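Local coordinates for putative capsular polysaccharide biosynthesis protein (Streptococcus pneumoniae serotype 4, PDB 6EWJ) that probably acts as a pyridoxal phosphate-dependent sugar aminotransferase and is essential in the teichoic acid biosynthesis of the pneumococcus, at residues L307-E312 and S316-Y321; D293-G298 and T382-T387; D112-D117 and V135-I140. All coordinates share one frame; numbering follows the deposited sequence.

Contact 1. Residues L307-E312 and S316-Y321; sequences LAHKTE and SSRHLY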
loop_
_atom_site.group_PDB
_atom_site.type_symbol
_atom_site.label_atom_id
_atom_site.label_comp_id
_atom_site.label_asym_id
_atom_site.label_seq_id
_atom_site.Cartn_x
_atom_site.Cartn_y
_atom_site.Cartn_z
ATOM N N LEU A 307 21.472 15.420 -20.572
ATOM C CA LEU A 307 21.934 15.704 -19.230
ATOM C C LEU A 307 23.127 14.792 -18.986
ATOM O O LEU A 307 23.073 13.604 -19.370
ATOM C CB LEU A 307 20.896 15.367 -18.157
ATOM C CG LEU A 307 19.613 16.123 -18.053
ATOM C CD1 LEU A 307 18.968 15.722 -16.728
ATOM C CD2 LEU A 307 19.808 17.627 -18.195
ATOM N N ALA A 308 24.129 15.336 -18.314
ATOM C CA ALA A 308 25.371 14.607 -18.071
ATOM C C ALA A 308 25.190 13.626 -16.932
ATOM O O ALA A 308 24.728 13.990 -15.847
ATOM C CB ALA A 308 26.529 15.553 -17.794
ATOM N N HIS A 309 25.505 12.371 -17.228
ATOM C CA HIS A 309 25.464 11.317 -16.225
ATOM C C HIS A 309 26.725 11.108 -15.448
ATOM O O HIS A 309 26.743 10.375 -14.454
ATOM C CB HIS A 309 24.957 10.022 -16.853
ATOM C CG HIS A 309 23.482 10.038 -17.105
ATOM N ND1 HIS A 309 22.556 9.787 -16.114
ATOM C CD2 HIS A 309 22.771 10.243 -18.237
ATOM C CE1 HIS A 309 21.338 9.815 -16.626
ATOM N NE2 HIS A 309 21.433 10.093 -17.908
ATOM N N LYS A 310 27.802 11.739 -15.901
ATOM C CA LYS A 310 29.073 11.668 -15.215
ATOM C C LYS A 310 29.568 13.095 -15.083
ATOM O O LYS A 310 29.654 13.772 -16.086
ATOM C CB LYS A 310 30.038 10.775 -15.997
ATOM C CG LYS A 310 31.412 10.552 -15.367
ATOM C CD LYS A 310 31.440 10.430 -13.840
ATOM C CE LYS A 310 32.721 9.694 -13.365
ATOM N NZ LYS A 310 32.846 9.463 -11.893
ATOM N N THR A 311 29.749 13.554 -13.845
ATOM C CA THR A 311 30.269 14.875 -13.547
ATOM C C THR A 311 31.463 14.751 -12.567
ATOM O O THR A 311 31.787 13.682 -12.085
ATOM C CB THR A 311 29.198 15.841 -12.987
ATOM O OG1 THR A 311 28.870 15.506 -11.624
ATOM C CG2 THR A 311 27.931 15.854 -13.894
ATOM N N GLU A 312 32.042 15.889 -12.261
ATOM C CA GLU A 312 33.055 16.026 -11.232
ATOM C C GLU A 312 32.637 15.431 -9.894
ATOM O O GLU A 312 33.438 14.763 -9.216
ATOM C CB GLU A 312 33.328 17.523 -11.106
ATOM C CG GLU A 312 34.520 17.929 -10.280
ATOM C CD GLU A 312 34.931 19.339 -10.572
ATOM O OE1 GLU A 312 34.540 20.253 -9.816
ATOM O OE2 GLU A 312 35.655 19.535 -11.574
ATOM N N SER A 316 26.083 8.916 -12.049
ATOM C CA SER A 316 24.660 8.568 -12.093
ATOM C C SER A 316 24.450 7.092 -12.302
ATOM O O SER A 316 25.245 6.449 -12.957
ATOM C CB SER A 316 23.959 9.362 -13.231
ATOM O OG SER A 316 22.597 8.952 -13.401
ATOM N N SER A 317 23.364 6.558 -11.721
ATOM C CA SER A 317 22.887 5.183 -12.020
ATOM C C SER A 317 22.337 5.025 -13.430
ATOM O O SER A 317 22.074 3.920 -13.851
ATOM C CB SER A 317 21.829 4.725 -10.992
ATOM O OG SER A 317 20.772 5.681 -10.923
ATOM N N ARG A 318 22.126 6.148 -14.136
ATOM C CA ARG A 318 21.762 6.180 -15.549
ATOM C C ARG A 318 20.396 5.556 -15.770
ATOM O O ARG A 318 20.249 4.544 -16.495
ATOM C CB ARG A 318 22.838 5.549 -16.415
ATOM C CG ARG A 318 24.159 6.327 -16.346
ATOM C CD ARG A 318 25.273 5.621 -17.070
ATOM N NE ARG A 318 26.527 6.373 -17.025
ATOM C CZ ARG A 318 27.428 6.360 -16.036
ATOM N NH1 ARG A 318 27.211 5.636 -14.918
ATOM N NH2 ARG A 318 28.532 7.087 -16.156
ATOM N N HIS A 319 19.429 6.130 -15.068
ATOM C CA HIS A 319 18.010 5.657 -15.142
ATOM C C HIS A 319 17.198 6.209 -16.329
ATOM O O HIS A 319 16.535 5.454 -17.027
ATOM C CB HIS A 319 17.283 5.996 -13.840
ATOM C CG HIS A 319 15.836 5.673 -13.904
ATOM N ND1 HIS A 319 15.381 4.429 -14.276
ATOM C CD2 HIS A 319 14.752 6.462 -13.813
ATOM C CE1 HIS A 319 14.069 4.462 -14.364
ATOM N NE2 HIS A 319 13.668 5.681 -14.069
ATOM N N LEU A 320 17.333 7.504 -16.592
ATOM C CA LEU A 320 16.723 8.133 -17.787
ATOM C C LEU A 320 17.736 8.860 -18.652
ATOM O O LEU A 320 18.635 9.569 -18.125
ATOM C CB LEU A 320 15.694 9.152 -17.358
ATOM C CG LEU A 320 14.488 8.586 -16.558
ATOM C CD1 LEU A 320 13.694 9.764 -16.040
ATOM C CD2 LEU A 320 13.630 7.646 -17.380
ATOM N N TYR A 321 17.578 8.727 -19.968
ATOM C CA TYR A 321 18.333 9.526 -20.881
ATOM C C TYR A 321 17.537 10.768 -21.291
ATOM O O TYR A 321 16.912 10.844 -22.360
ATOM C CB TYR A 321 18.799 8.728 -22.093
ATOM C CG TYR A 321 19.975 9.373 -22.773
ATOM C CD1 TYR A 321 21.238 9.304 -22.199
ATOM C CD2 TYR A 321 19.825 10.082 -23.960
ATOM C CE1 TYR A 321 22.323 9.913 -22.811
ATOM C CE2 TYR A 321 20.920 10.677 -24.616
ATOM C CZ TYR A 321 22.148 10.606 -24.016
ATOM O OH TYR A 321 23.196 11.177 -24.637
#
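H309 and S316 meet at both the backbone and side-chain level, an example of how one buried imidazole can bridge two neighbouring loops. H309 ND1 lies 2.8 Å from S316 OG, either atom being a possible donor. At the other nitrogen, H309 NE2 reaches L320 O at 2.9 Å, but the N-H...O angle of 125° makes this bond weak. Both partners sit at the ring edge and favour this rotation, the S316 bond being the firmer. The backbone adds a straight link, S316 N to H309 O at 2.9 Å and 163°. Alongside, R318 runs past the histidine in the opposite direction, its CG 3.8 Å from H309 CB, and H309 O lies over one face of the guanidinium.

In the second shell, S316 OG, placed anti to the backbone N (chi1 174°), also accepts from R318 N at 2.9 Å, closing an ST turn. E315 forms a salt bridge with R318, while N206 binds H319, whose ring meets that of H179, which binds pyridoxal phosphate in another structure; the cofactor is absent here. V292 of helix 268-299 packs against H309 and R318, and 316-321 leads into strand 321-325, the middle strand of the small antiparallel sheet.

Contact 2. Residues D293-G298 and T382-T387; sequences DRYDSG and TLPLHT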
loop_
_atom_site.group_PDB
_atom_site.type_symbol
_atom_site.label_atom_id
_atom_site.label_comp_id
_atom_site.label_asym_id
_atom_site.label_seq_id
_atom_site.Cartn_x
_atom_site.Cartn_y
_atom_site.Cartn_z
ATOM N N ASP A 293 27.149 6.100 -22.790
ATOM C CA ASP A 293 28.350 6.535 -23.508
ATOM C C ASP A 293 28.129 6.515 -25.025
ATOM O O ASP A 293 28.634 7.381 -25.726
ATOM C CB ASP A 293 29.571 5.700 -23.103
ATOM C CG ASP A 293 29.961 5.906 -21.645
ATOM O OD1 ASP A 293 29.598 6.940 -21.032
ATOM O OD2 ASP A 293 30.657 5.024 -21.110
ATOM N N ARG A 294 27.412 5.497 -25.527
ATOM C CA ARG A 294 27.154 5.376 -26.976
ATOM C C ARG A 294 26.241 6.525 -27.445
ATOM O O ARG A 294 26.530 7.206 -28.444
ATOM C CB ARG A 294 26.585 3.985 -27.307
ATOM C CG ARG A 294 26.288 3.742 -28.775
ATOM C CD ARG A 294 25.723 2.361 -29.008
ATOM N NE ARG A 294 26.806 1.400 -28.991
ATOM C CZ ARG A 294 27.538 1.023 -30.042
ATOM N NH1 ARG A 294 27.296 1.469 -31.276
ATOM N NH2 ARG A 294 28.513 0.168 -29.854
ATOM N N TYR A 295 25.181 6.787 -26.677
ATOM C CA TYR A 295 24.326 7.952 -26.959
ATOM C C TYR A 295 25.132 9.271 -26.924
ATOM O O TYR A 295 25.049 10.101 -27.839
ATOM C CB TYR A 295 23.184 8.057 -25.918
ATOM C CG TYR A 295 21.884 7.281 -26.115
ATOM C CD1 TYR A 295 21.273 7.179 -27.356
ATOM C CD2 TYR A 295 21.207 6.761 -25.002
ATOM C CE1 TYR A 295 20.043 6.522 -27.502
ATOM C CE2 TYR A 295 19.975 6.107 -25.130
ATOM C CZ TYR A 295 19.395 5.981 -26.382
ATOM O OH TYR A 295 18.171 5.386 -26.516
ATOM N N ASP A 296 25.867 9.460 -25.829
ATOM C CA ASP A 296 26.687 10.653 -25.646
ATOM C C ASP A 296 27.624 10.881 -26.835
ATOM O O ASP A 296 27.657 11.997 -27.357
ATOM C CB ASP A 296 27.502 10.603 -24.364
ATOM C CG ASP A 296 26.663 10.789 -23.107
ATOM O OD1 ASP A 296 25.437 11.164 -23.155
ATOM O OD2 ASP A 296 27.247 10.532 -22.032
ATOM N N SER A 297 28.354 9.866 -27.286
ATOM C CA SER A 297 29.251 10.080 -28.462
ATOM C C SER A 297 28.432 10.347 -29.720
ATOM O O SER A 297 28.761 11.208 -30.497
ATOM C CB SER A 297 30.221 8.924 -28.719
ATOM O OG SER A 297 30.723 8.349 -27.511
ATOM N N GLY A 298 27.309 9.640 -29.868
ATOM C CA GLY A 298 26.378 9.866 -30.983
ATOM C C GLY A 298 25.802 11.280 -31.115
ATOM O O GLY A 298 25.728 11.814 -32.221
ATOM N N THR A 382 12.895 12.427 -23.486
ATOM C CA THR A 382 13.574 11.323 -22.900
ATOM C C THR A 382 13.586 10.166 -23.884
ATOM O O THR A 382 12.533 9.715 -24.339
ATOM C CB THR A 382 12.918 10.884 -21.587
ATOM O OG1 THR A 382 12.600 12.029 -20.823
ATOM C CG2 THR A 382 13.830 10.016 -20.776
ATOM N N LEU A 383 14.789 9.687 -24.196
ATOM C CA LEU A 383 14.975 8.505 -25.039
ATOM C C LEU A 383 15.063 7.271 -24.194
ATOM O O LEU A 383 15.428 7.390 -23.029
ATOM C CB LEU A 383 16.277 8.611 -25.837
ATOM C CG LEU A 383 16.451 9.876 -26.691
ATOM C CD1 LEU A 383 17.792 9.823 -27.401
ATOM C CD2 LEU A 383 15.319 10.044 -27.679
ATOM N N PRO A 384 14.748 6.093 -24.779
ATOM C CA PRO A 384 14.762 4.858 -24.052
ATOM C C PRO A 384 16.161 4.568 -23.456
ATOM O O PRO A 384 17.184 4.825 -24.115
ATOM C CB PRO A 384 14.426 3.825 -25.132
ATOM C CG PRO A 384 13.555 4.550 -26.061
ATOM C CD PRO A 384 14.255 5.886 -26.154
ATOM N N LEU A 385 16.175 4.132 -22.206
ATOM C CA LEU A 385 17.421 3.714 -21.516
ATOM C C LEU A 385 17.071 2.577 -20.569
ATOM O O LEU A 385 16.549 2.798 -19.473
ATOM C CB LEU A 385 18.056 4.865 -20.748
ATOM C CG LEU A 385 19.407 4.596 -20.054
ATOM C CD1 LEU A 385 20.447 4.069 -21.005
ATOM C CD2 LEU A 385 19.916 5.845 -19.355
ATOM N N HIS A 386 17.342 1.361 -21.037
ATOM C CA HIS A 386 17.082 0.165 -20.290
ATOM C C HIS A 386 17.950 -0.935 -20.887
ATOM O O HIS A 386 18.518 -0.788 -21.985
ATOM C CB HIS A 386 15.599 -0.208 -20.404
ATOM C CG HIS A 386 15.101 -0.318 -21.814
ATOM N ND1 HIS A 386 15.256 -1.453 -22.581
ATOM C CD2 HIS A 386 14.432 0.565 -22.595
ATOM C CE1 HIS A 386 14.693 -1.271 -23.764
ATOM N NE2 HIS A 386 14.199 -0.044 -23.801
ATOM N N THR A 387 17.976 -2.065 -20.187
ATOM C CA THR A 387 18.976 -3.106 -20.471
ATOM C C THR A 387 18.544 -4.135 -21.513
ATOM O O THR A 387 19.267 -5.074 -21.758
ATOM C CB THR A 387 19.355 -3.801 -19.164
ATOM O OG1 THR A 387 18.163 -4.122 -18.432
ATOM C CG2 THR A 387 20.208 -2.852 -18.339
#
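Y295 holds its CG beside the backbone N, anti to the carbonyl carbon (chi1 -86°), which sends the phenol out from the helix toward P384 O; the same choice at L383 (chi1 -55°) brings its CD1 to the tyrosine ring. The contact belongs to the small C-terminal part of this DegT/DnrJ/EryC1-family aminotransferase, where the long helix 268-299 packs against the edge strand 380-383 of a three-stranded antiparallel sheet. It illustrates how one phenol can join a helix to the chain leaving a strand.

The ring carries the apolar half of the contact: L383 CD1 lies over one face, 4.0 Å from Y295 CE1. Around the same tyrosine, V394 and I397 of helix 391-409 add apolar cover, and the ring stacks with that of Y321 in strand 321-325. F299 and F401 in turn pack on L383, so the residues that meet here are shared between two helices and the sheet.

The polar half rests on the carbonyl of P384, a buried acceptor in the residue after L383. P384 O approaches the phenol ring at its edge, near the ring plane, 3.2 Å from Y295 CE2. Beside the hydroxyl packs L383 CB, 3.8 Å from Y295 OH. Y295 OH donates to P384 O at 2.7 Å, in the carbonyl plane, with a C=O...O angle of 146°.

Contact 3. Residues D112-D117 and V135-I140; sequences DTFEMD and VELAGI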
loop_
_atom_site.group_PDB
_atom_site.type_symbol
_atom_site.label_atom_id
_atom_site.label_comp_id
_atom_site.label_asym_id
_atom_site.label_seq_id
_atom_site.Cartn_x
_atom_site.Cartn_y
_atom_site.Cartn_z
ATOM N N ASP A 112 20.427 25.393 -16.520
ATOM C CA ASP A 112 21.243 24.415 -17.232
ATOM C C ASP A 112 21.263 23.086 -16.523
ATOM O O ASP A 112 22.210 22.317 -16.688
ATOM C CB ASP A 112 22.721 24.920 -17.338
ATOM C CG ASP A 112 22.820 26.325 -17.884
ATOM O OD1 ASP A 112 22.285 26.545 -18.995
ATOM O OD2 ASP A 112 23.480 27.204 -17.236
ATOM N N THR A 113 20.259 22.860 -15.684
ATOM C CA THR A 113 20.112 21.634 -14.974
ATOM C C THR A 113 18.728 21.627 -14.309
ATOM O O THR A 113 18.130 22.684 -14.057
ATOM C CB THR A 113 21.226 21.379 -13.906
ATOM O OG1 THR A 113 21.079 20.082 -13.363
ATOM C CG2 THR A 113 21.209 22.406 -12.760
ATOM N N PHE A 114 18.297 20.424 -13.996
ATOM C CA PHE A 114 17.033 20.193 -13.330
ATOM C C PHE A 114 17.027 20.673 -11.899
ATOM O O PHE A 114 15.939 20.810 -11.308
ATOM C CB PHE A 114 16.677 18.707 -13.378
ATOM C CG PHE A 114 17.635 17.846 -12.618
ATOM C CD1 PHE A 114 17.473 17.661 -11.264
ATOM C CD2 PHE A 114 18.767 17.332 -13.258
ATOM C CE1 PHE A 114 18.346 16.902 -10.572
ATOM C CE2 PHE A 114 19.654 16.579 -12.565
ATOM C CZ PHE A 114 19.452 16.359 -11.215
ATOM N N GLU A 115 18.205 20.845 -11.293
ATOM C CA GLU A 115 18.268 21.117 -9.859
ATOM C C GLU A 115 17.631 22.441 -9.503
ATOM O O GLU A 115 17.588 23.376 -10.321
ATOM C CB GLU A 115 19.700 21.112 -9.347
ATOM C CG GLU A 115 20.412 19.743 -9.327
ATOM C CD GLU A 115 21.777 19.852 -8.662
ATOM O OE1 GLU A 115 21.823 20.274 -7.492
ATOM O OE2 GLU A 115 22.821 19.495 -9.287
ATOM N N MET A 116 17.121 22.522 -8.282
ATOM C CA MET A 116 16.596 23.769 -7.749
ATOM C C MET A 116 17.682 24.859 -7.795
ATOM O O MET A 116 18.893 24.582 -7.601
ATOM C CB MET A 116 16.109 23.612 -6.322
ATOM C CG MET A 116 14.767 22.921 -6.221
ATOM S SD MET A 116 14.169 22.755 -4.547
ATOM C CE MET A 116 15.317 21.488 -3.943
ATOM N N ASP A 117 17.246 26.075 -8.125
ATOM C CA ASP A 117 18.045 27.253 -7.936
ATOM C C ASP A 117 18.138 27.427 -6.426
ATOM O O ASP A 117 17.134 27.630 -5.765
ATOM C CB ASP A 117 17.362 28.445 -8.639
ATOM C CG ASP A 117 18.070 29.762 -8.426
ATOM O OD1 ASP A 117 18.587 30.020 -7.324
ATOM O OD2 ASP A 117 18.047 30.581 -9.362
ATOM N N VAL A 135 15.033 16.045 -5.852
ATOM C CA VAL A 135 14.879 14.871 -6.676
ATOM C C VAL A 135 16.144 14.578 -7.464
ATOM O O VAL A 135 16.729 15.480 -8.107
ATOM C CB VAL A 135 13.664 14.978 -7.629
ATOM C CG1 VAL A 135 13.769 16.130 -8.599
ATOM C CG2 VAL A 135 13.463 13.712 -8.430
ATOM N N GLU A 136 16.549 13.324 -7.448
ATOM C CA GLU A 136 17.777 12.918 -8.069
ATOM C C GLU A 136 17.404 12.486 -9.497
ATOM O O GLU A 136 17.392 11.320 -9.869
ATOM C CB GLU A 136 18.495 11.821 -7.282
ATOM C CG GLU A 136 18.415 11.901 -5.775
ATOM C CD GLU A 136 19.041 13.129 -5.131
ATOM O OE1 GLU A 136 19.621 14.015 -5.808
ATOM O OE2 GLU A 136 18.909 13.206 -3.879
ATOM N N LEU A 137 17.083 13.489 -10.313
ATOM C CA LEU A 137 16.477 13.236 -11.610
ATOM C C LEU A 137 17.381 12.421 -12.513
ATOM O O LEU A 137 18.566 12.771 -12.695
ATOM C CB LEU A 137 16.138 14.534 -12.317
ATOM C CG LEU A 137 15.334 14.361 -13.603
ATOM C CD1 LEU A 137 13.878 13.996 -13.312
ATOM C CD2 LEU A 137 15.367 15.681 -14.377
ATOM N N ALA A 138 16.795 11.392 -13.137
ATOM C CA ALA A 138 17.462 10.486 -14.043
ATOM C C ALA A 138 18.617 9.677 -13.425
ATOM O O ALA A 138 19.265 8.910 -14.126
ATOM C CB ALA A 138 17.930 11.230 -15.275
ATOM N N GLY A 139 18.846 9.834 -12.130
ATOM C CA GLY A 139 19.968 9.205 -11.384
ATOM C C GLY A 139 21.038 10.190 -10.967
ATOM O O GLY A 139 21.951 9.869 -10.196
ATOM N N ILE A 140 20.923 11.400 -11.464
ATOM C CA ILE A 140 21.874 12.452 -11.174
ATOM C C ILE A 140 21.547 13.069 -9.797
ATOM O O ILE A 140 20.477 13.635 -9.612
ATOM C CB ILE A 140 21.796 13.529 -12.268
ATOM C CG1 ILE A 140 22.025 12.879 -13.651
ATOM C CG2 ILE A 140 22.827 14.621 -12.016
ATOM C CD1 ILE A 140 21.504 13.698 -14.802
#
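Beside the pyridoxal phosphate site, empty in this structure, the loop after strand 129-132 receives the ring of F114 from the loop before helix 118-124. L137 CB stands 3.6 Å from the centroid of the F114 ring and only 12° off its normal, a CH-pi contact over the middle of the face. The leucine then continues past the ring's root, its CD2 branch approaching F114 CB to 3.4 Å. Farther out, I140 CB comes within 3.7 Å of F114 CE2, with I140 CG2 in plane at the edge.

Two carbonyls also approach the ring: I140 O at the edge, 3.3 Å from F114 CZ, and V135 O, 3.3 Å from F114 CE1. The phenylalanine gets there by setting CG between its own backbone N and carbonyl carbon (chi1 65°).

Both loops follow parallel strands of the seven-stranded mixed sheet of the large domain, as expected for the PLP-dependent aminotransferase fold. Within 135-140 the chain is tightly coiled: E136 is the centre of an inverse gamma turn, closed by a weak bond from L137 N to V135 O, and I140 N binds L137 O at 3.0 Å. From this turn L137 also touches Y351, while A138 N is bonded to ND1 of H179; both partners bind pyridoxal phosphate in another structure. Farther along the F114 loop, D117 N-caps helix 118-124, its OD1 accepting from L120 N.

From the N terminus, contact 3 comes first, closing a loop through helix 118-124 and strand 129-132 of the large sheet. The chain then completes that sheet before the long helix 268-299 opens contact 2, whose loop shuts only at 382-387. Contact 1, a much shorter loop between strands 304-306 and 321-325, lies wholly within that span; none of the loops cross. Contact 1 is also the spatial bridge: H319 N probably bonds to A138 O of contact 3, while Y321 probably hydrogen-bonds through OH to D296 OD1 and through its backbone O to L383 N of contact 2. The cofactor-side loops are thereby tied to the small sheet, although contacts 2 and 3 do not touch.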